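Local coordinates for protein fervidolysin (Fervidobacterium pennivorans, PDB 1R6V) that degrades keratin into peptides as a calcium-binding, subtilisin-like serine endopeptidase, allowing its bacterium to grow on native feathers, at residues A[166-174]-A[368-376]; A[127-138]-A[211-220]. The protein carries 1 engineered substitution. One frame throughout, in Å; residues are numbered along the deposited sequence.

Contact 1 (A[166-174]-A[368-376]). With CA (calcium ion), chain B.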
ATOM      1  N   ASP A 166      -4.407  -4.316 -26.690  1.00 15.24           N
ATOM      2  CA  ASP A 166      -4.321  -4.279 -28.156  1.00 15.64           C
ATOM      3  C   ASP A 166      -5.676  -3.815 -28.672  1.00 16.51           C
ATOM      4  O   ASP A 166      -6.560  -4.619 -28.979  1.00 16.44           O
ATOM      5  CB  ASP A 166      -3.995  -5.651 -28.755  1.00 17.29           C
ATOM      6  CG  ASP A 166      -3.931  -5.606 -30.286  1.00 18.15           C
ATOM      7  OD1 ASP A 166      -4.127  -4.508 -30.849  1.00 17.81           O
ATOM      8  OD2 ASP A 166      -3.676  -6.652 -30.914  1.00 17.77           O
ATOM      9  N   GLY A 167      -5.830  -2.499 -28.758  1.00 15.52           N
ATOM     10  CA  GLY A 167      -7.081  -1.915 -29.204  1.00 15.71           C
ATOM     11  C   GLY A 167      -7.416  -2.194 -30.657  1.00 16.43           C
ATOM     12  O   GLY A 167      -8.517  -1.873 -31.105  1.00 16.68           O
ATOM     13  N   THR A 168      -6.490  -2.800 -31.393  1.00 17.37           N
ATOM     14  CA  THR A 168      -6.749  -3.089 -32.801  1.00 17.41           C
ATOM     15  C   THR A 168      -7.442  -4.443 -32.968  1.00 18.09           C
ATOM     16  O   THR A 168      -7.782  -4.841 -34.079  1.00 16.43           O
ATOM     17  CB  THR A 168      -5.446  -3.055 -33.651  1.00 17.82           C
ATOM     18  OG1 THR A 168      -4.625  -4.185 -33.352  1.00 19.91           O
ATOM     19  CG2 THR A 168      -4.668  -1.774 -33.373  1.00 17.91           C
ATOM     20  N   HIS A 169      -7.653  -5.149 -31.861  1.00 16.22           N
ATOM     21  CA  HIS A 169      -8.346  -6.435 -31.913  1.00 16.27           C
ATOM     22  C   HIS A 169      -9.758  -6.144 -32.432  1.00 16.01           C
ATOM     23  O   HIS A 169     -10.416  -5.204 -31.979  1.00 15.06           O
ATOM     24  CB  HIS A 169      -8.435  -7.052 -30.508  1.00 14.19           C
ATOM     25  CG  HIS A 169      -8.771  -8.508 -30.509  1.00 14.86           C
ATOM     26  ND1 HIS A 169      -9.981  -8.994 -30.954  1.00 13.94           N
ATOM     27  CD2 HIS A 169      -8.021  -9.592 -30.189  1.00 14.68           C
ATOM     28  CE1 HIS A 169      -9.962 -10.315 -30.915  1.00 13.57           C
ATOM     29  NE2 HIS A 169      -8.786 -10.704 -30.453  1.00 14.66           N
ATOM     30  N   PRO A 170     -10.248  -6.956 -33.372  1.00 16.60           N
ATOM     31  CA  PRO A 170     -11.587  -6.719 -33.905  1.00 16.87           C
ATOM     32  C   PRO A 170     -12.692  -6.767 -32.848  1.00 17.24           C
ATOM     33  O   PRO A 170     -13.633  -5.983 -32.912  1.00 15.54           O
ATOM     34  CB  PRO A 170     -11.726  -7.789 -34.995  1.00 18.07           C
ATOM     35  CG  PRO A 170     -10.793  -8.876 -34.558  1.00 20.03           C
ATOM     36  CD  PRO A 170      -9.609  -8.114 -34.015  1.00 16.97           C
ATOM     37  N   ASP A 171     -12.568  -7.663 -31.869  1.00 17.13           N
ATOM     38  CA  ASP A 171     -13.570  -7.781 -30.800  1.00 16.17           C
ATOM     39  C   ASP A 171     -13.509  -6.602 -29.813  1.00 16.69           C
ATOM     40  O   ASP A 171     -14.298  -6.542 -28.868  1.00 15.16           O
ATOM     41  CB  ASP A 171     -13.358  -9.086 -30.020  1.00 16.81           C
ATOM     42  CG  ASP A 171     -14.620  -9.935 -29.915  1.00 16.81           C
ATOM     43  OD1 ASP A 171     -15.731  -9.419 -30.144  1.00 17.61           O
ATOM     44  OD2 ASP A 171     -14.496 -11.131 -29.579  1.00 15.95           O
ATOM     45  N   LEU A 172     -12.559  -5.685 -30.001  1.00 14.88           N
ATOM     46  CA  LEU A 172     -12.464  -4.533 -29.110  1.00 14.69           C
ATOM     47  C   LEU A 172     -12.702  -3.241 -29.871  1.00 15.46           C
ATOM     48  O   LEU A 172     -12.514  -2.155 -29.322  1.00 15.88           O
ATOM     49  CB  LEU A 172     -11.093  -4.473 -28.417  1.00 14.39           C
ATOM     50  CG  LEU A 172     -10.790  -5.639 -27.464  1.00 15.95           C
ATOM     51  CD1 LEU A 172      -9.381  -5.473 -26.882  1.00 13.17           C
ATOM     52  CD2 LEU A 172     -11.819  -5.651 -26.329  1.00 16.18           C
ATOM     53  N   GLU A 173     -13.116  -3.350 -31.131  1.00 16.09           N
ATOM     54  CA  GLU A 173     -13.370  -2.156 -31.934  1.00 18.78           C
ATOM     55  C   GLU A 173     -14.412  -1.279 -31.258  1.00 18.05           C
ATOM     56  O   GLU A 173     -15.457  -1.760 -30.830  1.00 16.71           O
ATOM     57  CB  GLU A 173     -13.849  -2.547 -33.343  1.00 21.97           C
ATOM     58  CG  GLU A 173     -13.907  -1.366 -34.322  1.00 25.45           C
ATOM     59  CD  GLU A 173     -15.172  -0.524 -34.175  1.00 28.50           C
ATOM     60  OE1 GLU A 173     -15.140   0.673 -34.550  1.00 30.33           O
ATOM     61  OE2 GLU A 173     -16.200  -1.059 -33.701  1.00 27.97           O
ATOM     62  N   GLY A 174     -14.121   0.016 -31.155  1.00 17.11           N
ATOM     63  CA  GLY A 174     -15.052   0.938 -30.527  1.00 16.93           C
ATOM     64  C   GLY A 174     -15.138   0.829 -29.016  1.00 17.46           C
ATOM     65  O   GLY A 174     -15.798   1.647 -28.371  1.00 16.71           O
ATOM     66  N   ALA A 368     -13.215 -18.564 -34.335  1.00 21.58           N
ATOM     67  CA  ALA A 368     -13.677 -17.181 -34.527  1.00 23.82           C
ATOM     68  C   ALA A 368     -13.696 -16.871 -36.027  1.00 24.75           C
ATOM     69  O   ALA A 368     -12.897 -17.416 -36.787  1.00 25.37           O
ATOM     70  CB  ALA A 368     -12.741 -16.197 -33.804  1.00 23.30           C
ATOM     71  N   THR A 369     -14.596 -15.997 -36.460  1.00 24.39           N
ATOM     72  CA  THR A 369     -14.654 -15.676 -37.882  1.00 24.79           C
ATOM     73  C   THR A 369     -14.374 -14.201 -38.148  1.00 25.12           C
ATOM     74  O   THR A 369     -14.716 -13.677 -39.207  1.00 26.01           O
ATOM     75  CB  THR A 369     -16.028 -16.050 -38.491  1.00 24.88           C
ATOM     76  OG1 THR A 369     -17.059 -15.278 -37.871  1.00 26.82           O
ATOM     77  CG2 THR A 369     -16.320 -17.526 -38.289  1.00 25.10           C
ATOM     78  N   ASN A 370     -13.730 -13.537 -37.194  1.00 23.18           N
ATOM     79  CA  ASN A 370     -13.434 -12.118 -37.339  1.00 20.90           C
ATOM     80  C   ASN A 370     -11.954 -11.836 -37.526  1.00 20.82           C
ATOM     81  O   ASN A 370     -11.533 -10.677 -37.520  1.00 20.32           O
ATOM     82  CB  ASN A 370     -13.954 -11.351 -36.122  1.00 21.39           C
ATOM     83  CG  ASN A 370     -13.402 -11.884 -34.822  1.00 20.60           C
ATOM     84  OD1 ASN A 370     -12.564 -12.786 -34.813  1.00 20.44           O
ATOM     85  ND2 ASN A 370     -13.873 -11.331 -33.707  1.00 19.43           N
ATOM     86  N   GLY A 371     -11.174 -12.897 -37.704  1.00 18.03           N
ATOM     87  CA  GLY A 371      -9.744 -12.755 -37.885  1.00 18.53           C
ATOM     88  C   GLY A 371      -9.005 -12.446 -36.594  1.00 19.01           C
ATOM     89  O   GLY A 371      -7.802 -12.208 -36.610  1.00 19.59           O
ATOM     90  N   GLY A 372      -9.722 -12.450 -35.473  1.00 16.62           N
ATOM     91  CA  GLY A 372      -9.078 -12.160 -34.200  1.00 15.74           C
ATOM     92  C   GLY A 372      -8.401 -13.347 -33.524  1.00 14.89           C
ATOM     93  O   GLY A 372      -8.683 -14.503 -33.842  1.00 16.94           O
ATOM     94  N   THR A 373      -7.511 -13.046 -32.581  1.00 13.96           N
ATOM     95  CA  THR A 373      -6.772 -14.061 -31.828  1.00 14.59           C
ATOM     96  C   THR A 373      -7.312 -14.184 -30.412  1.00 13.84           C
ATOM     97  O   THR A 373      -7.595 -13.181 -29.768  1.00 14.30           O
ATOM     98  CB  THR A 373      -5.286 -13.705 -31.762  1.00 15.13           C
ATOM     99  OG1 THR A 373      -5.147 -12.311 -31.432  1.00 17.70           O
ATOM    100  CG2 THR A 373      -4.622 -13.966 -33.128  1.00 15.66           C
ATOM    101  N   TYR A 374      -7.433 -15.416 -29.932  1.00 13.00           N
ATOM    102  CA  TYR A 374      -7.977 -15.672 -28.600  1.00 13.94           C
ATOM    103  C   TYR A 374      -7.183 -16.750 -27.903  1.00 15.78           C
ATOM    104  O   TYR A 374      -6.460 -17.503 -28.544  1.00 15.42           O
ATOM    105  CB  TYR A 374      -9.418 -16.181 -28.712  1.00 13.41           C
ATOM    106  CG  TYR A 374     -10.355 -15.208 -29.369  1.00 12.59           C
ATOM    107  CD1 TYR A 374     -10.390 -15.060 -30.755  1.00 14.90           C
ATOM    108  CD2 TYR A 374     -11.168 -14.382 -28.590  1.00 14.55           C
ATOM    109  CE1 TYR A 374     -11.203 -14.105 -31.350  1.00 15.10           C
ATOM    110  CE2 TYR A 374     -11.980 -13.429 -29.166  1.00 14.10           C
ATOM    111  CZ  TYR A 374     -11.993 -13.287 -30.544  1.00 15.14           C
ATOM    112  OH  TYR A 374     -12.770 -12.308 -31.101  1.00 14.17           O
ATOM    113  N   ASP A 375      -7.325 -16.824 -26.586  1.00 14.67           N
ATOM    114  CA  ASP A 375      -6.661 -17.880 -25.833  1.00 15.53           C
ATOM    115  C   ASP A 375      -7.394 -18.095 -24.529  1.00 14.83           C
ATOM    116  O   ASP A 375      -8.133 -17.220 -24.053  1.00 13.80           O
ATOM    117  CB  ASP A 375      -5.178 -17.561 -25.544  1.00 16.86           C
ATOM    118  CG  ASP A 375      -4.308 -18.821 -25.531  1.00 19.37           C
ATOM    119  OD1 ASP A 375      -4.887 -19.931 -25.428  1.00 16.24           O
ATOM    120  OD2 ASP A 375      -3.057 -18.696 -25.619  1.00 19.38           O
ATOM    121  N   TYR A 376      -7.178 -19.267 -23.955  1.00 15.07           N
ATOM    122  CA  TYR A 376      -7.793 -19.655 -22.692  1.00 14.63           C
ATOM    123  C   TYR A 376      -6.762 -19.499 -21.574  1.00 13.59           C
ATOM    124  O   TYR A 376      -5.701 -20.114 -21.615  1.00 14.68           O
ATOM    125  CB  TYR A 376      -8.247 -21.123 -22.725  1.00 13.02           C
ATOM    126  CG  TYR A 376      -9.212 -21.468 -23.835  1.00 14.65           C
ATOM    127  CD1 TYR A 376      -8.743 -21.709 -25.119  1.00 15.44           C
ATOM    128  CD2 TYR A 376     -10.584 -21.558 -23.603  1.00 14.51           C
ATOM    129  CE1 TYR A 376      -9.599 -22.031 -26.150  1.00 16.92           C
ATOM    130  CE2 TYR A 376     -11.464 -21.884 -24.649  1.00 16.28           C
ATOM    131  CZ  TYR A 376     -10.949 -22.116 -25.916  1.00 16.43           C
ATOM    132  OH  TYR A 376     -11.770 -22.419 -26.974  1.00 22.41           O
TER
HETATM  133 CA    CA B   1     -17.969 -10.088 -29.999  1.00  3.26          CA

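Contact 2 (A[127-138]-A[211-220]). With CA (calcium ion), chain B.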
ATOM      1  N   TYR A 127     -25.595 -15.880 -25.802  1.00 28.98           N
ATOM      2  CA  TYR A 127     -25.239 -14.472 -25.676  1.00 27.38           C
ATOM      3  C   TYR A 127     -25.212 -13.764 -27.027  1.00 26.54           C
ATOM      4  O   TYR A 127     -24.992 -12.556 -27.087  1.00 26.73           O
ATOM      5  CB  TYR A 127     -23.879 -14.325 -24.981  1.00 26.57           C
ATOM      6  CG  TYR A 127     -23.792 -15.113 -23.696  1.00 24.60           C
ATOM      7  CD1 TYR A 127     -22.863 -16.142 -23.554  1.00 23.47           C
ATOM      8  CD2 TYR A 127     -24.710 -14.905 -22.660  1.00 25.11           C
ATOM      9  CE1 TYR A 127     -22.849 -16.951 -22.429  1.00 23.09           C
ATOM     10  CE2 TYR A 127     -24.706 -15.718 -21.523  1.00 25.57           C
ATOM     11  CZ  TYR A 127     -23.774 -16.744 -21.424  1.00 25.32           C
ATOM     12  OH  TYR A 127     -23.802 -17.605 -20.353  1.00 27.86           O
ATOM     13  N   GLY A 128     -25.415 -14.519 -28.105  1.00 24.72           N
ATOM     14  CA  GLY A 128     -25.437 -13.928 -29.437  1.00 23.04           C
ATOM     15  C   GLY A 128     -24.151 -13.983 -30.251  1.00 23.03           C
ATOM     16  O   GLY A 128     -24.158 -13.706 -31.455  1.00 22.85           O
ATOM     17  N   GLU A 129     -23.048 -14.341 -29.600  1.00 19.83           N
ATOM     18  CA  GLU A 129     -21.740 -14.411 -30.254  1.00 18.63           C
ATOM     19  C   GLU A 129     -21.421 -15.842 -30.654  1.00 18.02           C
ATOM     20  O   GLU A 129     -21.824 -16.780 -29.971  1.00 18.87           O
ATOM     21  CB  GLU A 129     -20.650 -13.927 -29.299  1.00 17.85           C
ATOM     22  CG  GLU A 129     -21.039 -12.687 -28.534  1.00 19.91           C
ATOM     23  CD  GLU A 129     -21.221 -11.495 -29.430  1.00 21.12           C
ATOM     24  OE1 GLU A 129     -20.207 -10.821 -29.714  1.00 22.61           O
ATOM     25  OE2 GLU A 129     -22.372 -11.233 -29.862  1.00 22.26           O
ATOM     26  N   GLU A 130     -20.659 -15.998 -31.729  1.00 17.76           N
ATOM     27  CA  GLU A 130     -20.310 -17.325 -32.205  1.00 19.23           C
ATOM     28  C   GLU A 130     -19.576 -18.178 -31.173  1.00 19.66           C
ATOM     29  O   GLU A 130     -19.670 -19.400 -31.214  1.00 20.25           O
ATOM     30  CB  GLU A 130     -19.482 -17.216 -33.481  1.00 19.26           C
ATOM     31  CG  GLU A 130     -18.133 -16.587 -33.270  1.00 18.34           C
ATOM     32  CD  GLU A 130     -17.515 -16.106 -34.563  1.00 19.63           C
ATOM     33  OE1 GLU A 130     -16.464 -15.445 -34.495  1.00 18.71           O
ATOM     34  OE2 GLU A 130     -18.080 -16.388 -35.655  1.00 20.38           O
ATOM     35  N   LEU A 131     -18.851 -17.554 -30.243  1.00 18.10           N
ATOM     36  CA  LEU A 131     -18.135 -18.326 -29.231  1.00 18.09           C
ATOM     37  C   LEU A 131     -18.850 -18.397 -27.882  1.00 17.66           C
ATOM     38  O   LEU A 131     -18.269 -18.852 -26.894  1.00 18.03           O
ATOM     39  CB  LEU A 131     -16.713 -17.767 -29.040  1.00 18.03           C
ATOM     40  CG  LEU A 131     -15.882 -17.697 -30.334  1.00 17.95           C
ATOM     41  CD1 LEU A 131     -14.500 -17.117 -30.027  1.00 18.93           C
ATOM     42  CD2 LEU A 131     -15.763 -19.095 -30.966  1.00 18.66           C
ATOM     43  N   SER A 132     -20.116 -17.980 -27.846  1.00 18.87           N
ATOM     44  CA  SER A 132     -20.899 -17.992 -26.606  1.00 19.09           C
ATOM     45  C   SER A 132     -20.842 -19.303 -25.846  1.00 19.80           C
ATOM     46  O   SER A 132     -20.827 -19.311 -24.616  1.00 18.99           O
ATOM     47  CB  SER A 132     -22.380 -17.714 -26.884  1.00 18.76           C
ATOM     48  OG  SER A 132     -22.594 -16.456 -27.469  1.00 21.96           O
ATOM     49  N   ASN A 133     -20.837 -20.418 -26.572  1.00 18.44           N
ATOM     50  CA  ASN A 133     -20.856 -21.717 -25.901  1.00 21.05           C
ATOM     51  C   ASN A 133     -19.668 -21.943 -24.983  1.00 18.31           C
ATOM     52  O   ASN A 133     -19.736 -22.737 -24.043  1.00 19.94           O
ATOM     53  CB  ASN A 133     -20.919 -22.860 -26.924  1.00 24.60           C
ATOM     54  CG  ASN A 133     -19.635 -23.001 -27.721  1.00 28.86           C
ATOM     55  OD1 ASN A 133     -19.278 -22.125 -28.510  1.00 32.47           O
ATOM     56  ND2 ASN A 133     -18.924 -24.103 -27.507  1.00 33.46           N
ATOM     57  N   GLU A 134     -18.571 -21.256 -25.246  1.00 16.76           N
ATOM     58  CA  GLU A 134     -17.396 -21.448 -24.416  1.00 17.76           C
ATOM     59  C   GLU A 134     -17.267 -20.500 -23.234  1.00 15.45           C
ATOM     60  O   GLU A 134     -16.384 -20.679 -22.405  1.00 16.69           O
ATOM     61  CB  GLU A 134     -16.149 -21.359 -25.283  1.00 22.39           C
ATOM     62  CG  GLU A 134     -16.034 -22.564 -26.191  1.00 30.95           C
ATOM     63  CD  GLU A 134     -14.645 -22.758 -26.698  1.00 34.36           C
ATOM     64  OE1 GLU A 134     -14.251 -21.993 -27.598  1.00 38.39           O
ATOM     65  OE2 GLU A 134     -13.953 -23.668 -26.185  1.00 38.24           O
ATOM     66  N   LEU A 135     -18.149 -19.510 -23.153  1.00 15.36           N
ATOM     67  CA  LEU A 135     -18.080 -18.536 -22.066  1.00 14.47           C
ATOM     68  C   LEU A 135     -18.797 -18.986 -20.796  1.00 14.98           C
ATOM     69  O   LEU A 135     -19.794 -18.387 -20.377  1.00 14.89           O
ATOM     70  CB  LEU A 135     -18.645 -17.196 -22.554  1.00 12.25           C
ATOM     71  CG  LEU A 135     -17.913 -16.664 -23.800  1.00 16.76           C
ATOM     72  CD1 LEU A 135     -18.543 -15.346 -24.245  1.00 15.93           C
ATOM     73  CD2 LEU A 135     -16.430 -16.496 -23.495  1.00 17.79           C
ATOM     74  N   TRP A 136     -18.266 -20.035 -20.172  1.00 12.43           N
ATOM     75  CA  TRP A 136     -18.866 -20.578 -18.963  1.00 13.63           C
ATOM     76  C   TRP A 136     -18.887 -19.580 -17.807  1.00 15.38           C
ATOM     77  O   TRP A 136     -19.774 -19.625 -16.950  1.00 15.98           O
ATOM     78  CB  TRP A 136     -18.136 -21.855 -18.527  1.00 13.24           C
ATOM     79  CG  TRP A 136     -16.839 -21.623 -17.807  1.00 13.76           C
ATOM     80  CD1 TRP A 136     -15.595 -21.501 -18.358  1.00 11.24           C
ATOM     81  CD2 TRP A 136     -16.668 -21.509 -16.393  1.00 12.87           C
ATOM     82  NE1 TRP A 136     -14.657 -21.331 -17.373  1.00 12.58           N
ATOM     83  CE2 TRP A 136     -15.289 -21.328 -16.153  1.00 12.64           C
ATOM     84  CE3 TRP A 136     -17.551 -21.546 -15.302  1.00 11.08           C
ATOM     85  CZ2 TRP A 136     -14.766 -21.181 -14.870  1.00 14.06           C
ATOM     86  CZ3 TRP A 136     -17.031 -21.400 -14.022  1.00 13.52           C
ATOM     87  CH2 TRP A 136     -15.646 -21.221 -13.817  1.00 14.01           C
ATOM     88  N   GLY A 137     -17.912 -18.672 -17.796  1.00 13.00           N
ATOM     89  CA  GLY A 137     -17.846 -17.684 -16.735  1.00 14.07           C
ATOM     90  C   GLY A 137     -19.050 -16.756 -16.744  1.00 14.47           C
ATOM     91  O   GLY A 137     -19.546 -16.371 -15.689  1.00 14.48           O
ATOM     92  N   LEU A 138     -19.526 -16.387 -17.926  1.00 15.12           N
ATOM     93  CA  LEU A 138     -20.693 -15.514 -18.003  1.00 15.85           C
ATOM     94  C   LEU A 138     -21.906 -16.259 -17.466  1.00 16.60           C
ATOM     95  O   LEU A 138     -22.739 -15.688 -16.757  1.00 16.70           O
ATOM     96  CB  LEU A 138     -20.961 -15.086 -19.442  1.00 15.30           C
ATOM     97  CG  LEU A 138     -19.862 -14.240 -20.084  1.00 15.91           C
ATOM     98  CD1 LEU A 138     -20.325 -13.801 -21.475  1.00 15.82           C
ATOM     99  CD2 LEU A 138     -19.565 -13.016 -19.206  1.00 16.31           C
ATOM    100  N   LYS A 211     -16.745  -6.542 -27.520  1.00 15.95           N
ATOM    101  CA  LYS A 211     -17.932  -6.072 -28.234  1.00 18.22           C
ATOM    102  C   LYS A 211     -19.024  -7.104 -28.524  1.00 18.31           C
ATOM    103  O   LYS A 211     -18.738  -8.215 -28.949  1.00 18.24           O
ATOM    104  CB  LYS A 211     -17.466  -5.437 -29.544  1.00 20.17           C
ATOM    105  CG  LYS A 211     -18.505  -4.656 -30.328  1.00 25.34           C
ATOM    106  CD  LYS A 211     -17.906  -4.254 -31.679  1.00 25.14           C
ATOM    107  CE  LYS A 211     -18.872  -3.430 -32.513  1.00 28.16           C
ATOM    108  NZ  LYS A 211     -18.312  -3.100 -33.859  1.00 29.69           N
ATOM    109  N   LYS A 212     -20.281  -6.738 -28.288  1.00 19.96           N
ATOM    110  CA  LYS A 212     -21.379  -7.650 -28.598  1.00 21.17           C
ATOM    111  C   LYS A 212     -21.667  -7.382 -30.074  1.00 21.19           C
ATOM    112  O   LYS A 212     -22.300  -6.387 -30.424  1.00 21.54           O
ATOM    113  CB  LYS A 212     -22.599  -7.330 -27.745  1.00 22.17           C
ATOM    114  CG  LYS A 212     -23.688  -8.381 -27.817  1.00 23.32           C
ATOM    115  CD  LYS A 212     -24.771  -8.063 -26.810  1.00 24.48           C
ATOM    116  CE  LYS A 212     -25.850  -9.129 -26.810  1.00 26.98           C
ATOM    117  NZ  LYS A 212     -26.463  -9.332 -28.157  1.00 26.61           N
ATOM    118  N   ASP A 213     -21.183  -8.260 -30.944  1.00 21.84           N
ATOM    119  CA  ASP A 213     -21.361  -8.053 -32.376  1.00 22.72           C
ATOM    120  C   ASP A 213     -21.543  -9.348 -33.157  1.00 22.69           C
ATOM    121  O   ASP A 213     -21.338  -9.371 -34.374  1.00 22.56           O
ATOM    122  CB  ASP A 213     -20.149  -7.293 -32.931  1.00 21.64           C
ATOM    123  CG  ASP A 213     -18.854  -8.058 -32.754  1.00 23.28           C
ATOM    124  OD1 ASP A 213     -18.891  -9.144 -32.149  1.00 20.76           O
ATOM    125  OD2 ASP A 213     -17.796  -7.573 -33.225  1.00 23.07           O
ATOM    126  N   GLY A 214     -21.908 -10.415 -32.450  1.00 21.23           N
ATOM    127  CA  GLY A 214     -22.119 -11.708 -33.085  1.00 21.54           C
ATOM    128  C   GLY A 214     -20.860 -12.525 -33.330  1.00 20.91           C
ATOM    129  O   GLY A 214     -20.936 -13.736 -33.559  1.00 19.67           O
ATOM    130  N   LYS A 215     -19.702 -11.872 -33.274  1.00 19.77           N
ATOM    131  CA  LYS A 215     -18.418 -12.530 -33.521  1.00 20.20           C
ATOM    132  C   LYS A 215     -17.574 -12.676 -32.256  1.00 19.94           C
ATOM    133  O   LYS A 215     -17.757 -11.942 -31.301  1.00 19.77           O
ATOM    134  CB  LYS A 215     -17.618 -11.715 -34.535  1.00 21.78           C
ATOM    135  CG  LYS A 215     -18.361 -11.423 -35.836  1.00 26.02           C
ATOM    136  CD  LYS A 215     -18.433 -12.668 -36.705  1.00 29.35           C
ATOM    137  CE  LYS A 215     -18.969 -12.364 -38.098  1.00 30.89           C
ATOM    138  NZ  LYS A 215     -18.851 -13.549 -38.990  1.00 29.61           N
ATOM    139  N   GLY A 216     -16.642 -13.624 -32.269  1.00 19.94           N
ATOM    140  CA  GLY A 216     -15.764 -13.828 -31.123  1.00 17.19           C
ATOM    141  C   GLY A 216     -16.499 -13.996 -29.804  1.00 17.08           C
ATOM    142  O   GLY A 216     -17.469 -14.751 -29.728  1.00 17.51           O
ATOM    143  N   ILE A 217     -16.041 -13.307 -28.760  1.00 16.15           N
ATOM    144  CA  ILE A 217     -16.688 -13.400 -27.455  1.00 13.83           C
ATOM    145  C   ILE A 217     -17.403 -12.089 -27.135  1.00 15.31           C
ATOM    146  O   ILE A 217     -17.549 -11.226 -27.994  1.00 15.66           O
ATOM    147  CB  ILE A 217     -15.661 -13.714 -26.328  1.00 12.72           C
ATOM    148  CG1 ILE A 217     -14.654 -12.566 -26.171  1.00 12.62           C
ATOM    149  CG2 ILE A 217     -14.866 -14.974 -26.689  1.00 13.42           C
ATOM    150  CD1 ILE A 217     -14.117 -12.425 -24.734  1.00 11.44           C
ATOM    151  N   VAL A 218     -17.888 -11.956 -25.909  1.00 15.01           N
ATOM    152  CA  VAL A 218     -18.541 -10.716 -25.510  1.00 13.33           C
ATOM    153  C   VAL A 218     -18.174 -10.544 -24.040  1.00 14.67           C
ATOM    154  O   VAL A 218     -17.988 -11.529 -23.327  1.00 13.65           O
ATOM    155  CB  VAL A 218     -20.086 -10.778 -25.720  1.00 14.69           C
ATOM    156  CG1 VAL A 218     -20.678 -11.961 -24.980  1.00 13.13           C
ATOM    157  CG2 VAL A 218     -20.737  -9.453 -25.267  1.00 12.76           C
ATOM    158  N   GLY A 219     -18.003  -9.299 -23.608  1.00 13.20           N
ATOM    159  CA  GLY A 219     -17.629  -9.043 -22.228  1.00 13.30           C
ATOM    160  C   GLY A 219     -18.810  -9.067 -21.278  1.00 12.14           C
ATOM    161  O   GLY A 219     -19.954  -9.167 -21.702  1.00 12.75           O
ATOM    162  N   VAL A 220     -18.512  -9.019 -19.989  1.00 12.42           N
ATOM    163  CA  VAL A 220     -19.530  -8.989 -18.945  1.00 10.63           C
ATOM    164  C   VAL A 220     -20.349  -7.700 -19.088  1.00 12.24           C
ATOM    165  O   VAL A 220     -21.563  -7.686 -18.860  1.00 11.68           O
ATOM    166  CB  VAL A 220     -18.868  -8.987 -17.553  1.00 12.91           C
ATOM    167  CG1 VAL A 220     -19.905  -8.743 -16.486  1.00 13.82           C
ATOM    168  CG2 VAL A 220     -18.146 -10.328 -17.314  1.00 13.66           C
TER
HETATM  169 CA    CA B   1     -17.969 -10.088 -29.999  1.00  3.26          CA
HETATM  170  O   HOH W   1     -24.827 -10.529 -30.339  1.00 30.13           O

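Contact 1 (A[166-174]-A[368-376])
H169 and Y374 meet as a T-shaped pair: the CE1-NE2 edge of the imidazole is directed at one face of the phenol, the planes standing 79° apart and the centroids 5.1 Å from each other. Histidine suits the place because both of its nitrogens are used in the plane of the ring. H169 NE2 donates to T373 O at 2.8 Å, and within its own segment, two residues along, H169 ND1 accepts from D171 N at 3.0 Å, which fixes both the rotation of the ring and which nitrogen carries the proton. The side chain reaches T373 because CG lies anti to the backbone N (chi1 -164°). The phenol is gripped in turn. Y374 OH donates to D171 OD2 at 2.6 Å, meeting the carboxylate from above its plane, and accepts from N370 ND2 at 3.0 Å along an almost straight bond. Since D171 OD1 binds the calcium ion at 2.3 Å, Y374 is a second-shell residue: by holding the oxygen that is not on the ion, it steadies the orientation of a first-shell carboxylate. This is the edge of the calcium site of a subtilisin-fold catalytic domain, where the loop after strand 157-162 meets 368-376; T350 of the neighbouring strand 347-350 packs against H169, D171 and Y374. In contrast to this buried, tightly bonded part, the contact thins toward N370 and the exposed G371 into van der Waals packing. P170 CG rests 3.5 Å from N370 O and also touches G372 CA, while an Asx turn from N370 OD1 to G372 N shapes the loop. G372 has to be small, for a CB there would collide with H169 CE1.

Contact 2 (A[127-138]-A[211-220])
E129 OE1 is gripped by the calcium ion at 2.4 Å and by D213 N, which donates into its syn lone pair at 3.0 Å. The other oxygen, E129 OE2, takes G214 N at 2.8 Å from above the carboxylate plane and a water that also accepts from K212 NZ, whose main partner is Q145. Glutamate suits this place because its chain, bent at chi2 (-65°), carries the carboxylate into the loop while its CG packs on V218 CB. K211 O, K215 O, I217 O and D213 OD1 also bind the ion, and D171 completes the six ligands. An Asx turn from D213 OD1 to K215 N helps shape the loop, and G214 and G216 both adopt positive phi. E130 N donates to G214 O and L131 N to G216 O, joining the two backbones. E130 OE1 accepts G216 N at 2.9 Å in a nearly straight bond (174°), and E130 OE2 turns to T369, which also bonds K215. Replacing E130 with alanine is likely to leave the G216 amide and T369 hydroxyl without that partner and K215 with one negative charge fewer nearby. Away from the ion the chemistry turns apolar: L135 straddles I217 with CD1 and CD2, while L138 sets CD1 against V218 and CD2 3.6 Å from V220 CG2. The branched aliphatic side chains fill this buried flank, with W148 of helix 145-150 packing on V218. A calcium ion held by loop carbonyls, an aspartate and a side chain just after the propeptide is consistent with the strong subtilisin site, where a glutamine replaces this glutamate.

How the contacts relate
Contacts 1 and 2 share one calcium ion: 166-174 supplies a single carboxylate ligand, whereas 127-138 and 211-220 supply the other five. The buried parts are H169, D171 and Y374 in contact 1 and E129, I217, V218 and L138 in contact 2; N370-G371 and K212 with K215 mark the more exposed sides. Contact 1 is the smaller and relies on an aromatic pair and side-chain hydrogen bonds beside strand 374-378; contact 2 adds bonds between backbones and runs into an aliphatic flank that leads up to and into helix 136-140. Their segments alternate along the chain and touch directly, E134 OE1 probably bonding Y376 OH. Strand 347-350 touches side chains of both.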